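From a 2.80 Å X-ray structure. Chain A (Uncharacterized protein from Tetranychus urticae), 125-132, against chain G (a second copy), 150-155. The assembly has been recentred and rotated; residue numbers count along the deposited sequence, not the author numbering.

Chain A 125-132: MSAIDCKI
Chain G (150-155) FLPYYK

The contact is a mostly apolar packing of one isoleucine and one lysine stem against two tyrosine rings, pinned by a single backbone hydrogen bond, and it buries 431 Å² over both stretches, most from Ile A128 (110 Å²) and Tyr G154 (95 Å²). In chain A, a strand that includes Met A125 and Ser A126 gives way to a corner at Ala A127, Ile A128 and Asp A129 (phi/psi -97/-1, -98/-56 and -90/87), after which the chain is again extended through Lys A131 and Ile A132. From Ile A128 onward it runs roughly the same way as the chain G stretch, where a strand already under way at Phe G150 continues through Pro G152 and the backbone stays open beyond, at -65/147 for Tyr G153 and -58/135 for Tyr G154. The backbones come nearest at the corner, where the CA atoms of Ile A128 and Tyr G153 lie 5.0 Å apart. There Tyr G154 N donates to Ile A128 O at 3.2 Å, with an N-H...O angle of 158°.

Ile A128 is the hub. Its CA-to-CB bond points sideways, but the m,m rotamer brings the side-chain end nearer to chain G. Ile A128 CG2 sits over one face of the Tyr G153 ring, 4.0 Å from its centroid and 11° off the normal, and 4.3 Å from Leu G151 CB; Ile A128 CD1 adds a second contact, 3.6 Å from Tyr G153 CZ. The CA-to-CB bond of Tyr G153 points away from chain A, yet chi1 of -90° carries the ring back and chi2 of -84° sets its plane.

The CA-to-CB bond of Tyr G154 (chi1 172°, chi2 59°) points toward chain A. Over one ring face lies Lys A131 CG, 3.7 Å from the centroid and 18° off the normal, so the lysine's aliphatic stem (m,t,t, chi4 117°) supplies the contact. Leu G151, rotamer m,t, places CD1 3.9 Å from Ser A126 OG. Ser A126 OG accepts a hydrogen bond from Ile A128 N at 3.3 Å, bracing the corner.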

# COMPACT_ATOMS: atom_id res chain seq x y z
N MET A 125 23.86 -11.67 8.59
CA MET A 125 23.64 -12.67 9.59
C MET A 125 22.43 -13.44 9.14
O MET A 125 21.37 -12.85 8.96
CB MET A 125 23.36 -12.04 10.94
CG MET A 125 23.20 -13.09 12.04
SD MET A 125 22.32 -12.50 13.48
CE MET A 125 20.64 -12.86 12.94
N SER A 126 22.58 -14.75 9.04
CA SER A 126 21.53 -15.63 8.56
C SER A 126 20.37 -15.74 9.55
O SER A 126 20.58 -15.73 10.75
CB SER A 126 22.09 -17.03 8.31
OG SER A 126 21.20 -17.78 7.50
N ALA A 127 19.15 -15.81 9.01
CA ALA A 127 17.93 -16.08 9.78
C ALA A 127 17.55 -17.57 9.73
O ALA A 127 16.56 -18.00 10.33
CB ALA A 127 16.78 -15.22 9.27
N ILE A 128 18.34 -18.34 8.99
CA ILE A 128 18.05 -19.73 8.74
C ILE A 128 18.86 -20.57 9.70
O ILE A 128 18.29 -21.38 10.44
CB ILE A 128 18.39 -20.07 7.27
CG1 ILE A 128 17.66 -19.09 6.32
CG2 ILE A 128 18.03 -21.50 6.92
CD1 ILE A 128 16.16 -19.03 6.45
N ASP A 129 20.18 -20.39 9.70
CA ASP A 129 21.05 -21.03 10.69
C ASP A 129 21.15 -20.08 11.88
O ASP A 129 22.06 -19.24 11.93
CB ASP A 129 22.43 -21.32 10.08
CG ASP A 129 23.35 -22.06 11.05
OD1 ASP A 129 22.93 -22.35 12.20
OD2 ASP A 129 24.51 -22.35 10.66
N CYS A 130 20.20 -20.19 12.80
CA CYS A 130 20.00 -19.17 13.82
C CYS A 130 19.38 -19.74 15.07
O CYS A 130 18.37 -20.41 14.99
CB CYS A 130 19.09 -18.09 13.23
SG CYS A 130 19.24 -16.51 14.07
N LYS A 131 19.99 -19.48 16.23
CA LYS A 131 19.49 -19.98 17.53
C LYS A 131 19.01 -18.85 18.39
O LYS A 131 19.84 -18.09 18.90
CB LYS A 131 20.58 -20.72 18.32
CG LYS A 131 21.16 -21.92 17.61
CD LYS A 131 22.38 -22.48 18.33
CE LYS A 131 23.08 -23.55 17.48
NZ LYS A 131 24.47 -23.18 17.08
N ILE A 132 17.71 -18.74 18.58
CA ILE A 132 17.16 -17.77 19.49
C ILE A 132 17.10 -18.38 20.86
O ILE A 132 16.94 -19.57 21.01
CB ILE A 132 15.72 -17.34 19.15
CG1 ILE A 132 15.48 -17.17 17.63
CG2 ILE A 132 15.34 -16.06 19.89
CD1 ILE A 132 16.43 -16.20 16.99
N PHE G 150 22.83 -24.14 -0.57
CA PHE G 150 21.68 -24.58 0.16
C PHE G 150 22.01 -24.45 1.62
O PHE G 150 23.03 -24.97 2.07
CB PHE G 150 21.36 -26.03 -0.17
CG PHE G 150 20.24 -26.56 0.64
CD1 PHE G 150 18.95 -26.11 0.41
CD2 PHE G 150 20.46 -27.47 1.65
CE1 PHE G 150 17.88 -26.56 1.16
CE2 PHE G 150 19.41 -27.95 2.41
CZ PHE G 150 18.11 -27.49 2.17
N LEU G 151 21.17 -23.76 2.37
CA LEU G 151 21.33 -23.65 3.81
C LEU G 151 20.17 -24.33 4.47
O LEU G 151 19.05 -23.88 4.33
CB LEU G 151 21.31 -22.21 4.29
CG LEU G 151 22.45 -21.27 3.84
CD1 LEU G 151 22.06 -19.89 4.35
CD2 LEU G 151 23.82 -21.70 4.38
N PRO G 152 20.43 -25.35 5.26
CA PRO G 152 19.32 -25.96 5.96
C PRO G 152 18.92 -25.18 7.22
O PRO G 152 19.76 -24.54 7.82
CB PRO G 152 19.86 -27.33 6.34
CG PRO G 152 21.33 -27.11 6.50
CD PRO G 152 21.71 -26.02 5.56
N TYR G 153 17.65 -25.23 7.57
CA TYR G 153 17.16 -24.63 8.81
C TYR G 153 17.74 -25.32 10.00
O TYR G 153 17.95 -26.53 9.99
CB TYR G 153 15.64 -24.72 8.91
CG TYR G 153 14.91 -23.55 8.32
CD1 TYR G 153 14.71 -22.41 9.06
CD2 TYR G 153 14.42 -23.60 7.02
CE1 TYR G 153 14.05 -21.33 8.53
CE2 TYR G 153 13.77 -22.53 6.46
CZ TYR G 153 13.58 -21.40 7.23
OH TYR G 153 12.95 -20.33 6.67
N TYR G 154 17.94 -24.54 11.05
CA TYR G 154 18.36 -25.05 12.36
C TYR G 154 17.32 -26.07 12.83
O TYR G 154 16.12 -25.85 12.72
CB TYR G 154 18.52 -23.88 13.33
CG TYR G 154 18.77 -24.23 14.77
CD1 TYR G 154 19.88 -24.99 15.13
CD2 TYR G 154 17.92 -23.80 15.78
CE1 TYR G 154 20.13 -25.32 16.45
CE2 TYR G 154 18.15 -24.13 17.11
CZ TYR G 154 19.25 -24.90 17.43
OH TYR G 154 19.50 -25.23 18.74
N LYS G 155 17.81 -27.20 13.34
CA LYS G 155 16.93 -28.34 13.69
C LYS G 155 16.81 -28.56 15.21
O LYS G 155 16.35 -29.61 15.66
CB LYS G 155 17.39 -29.62 12.95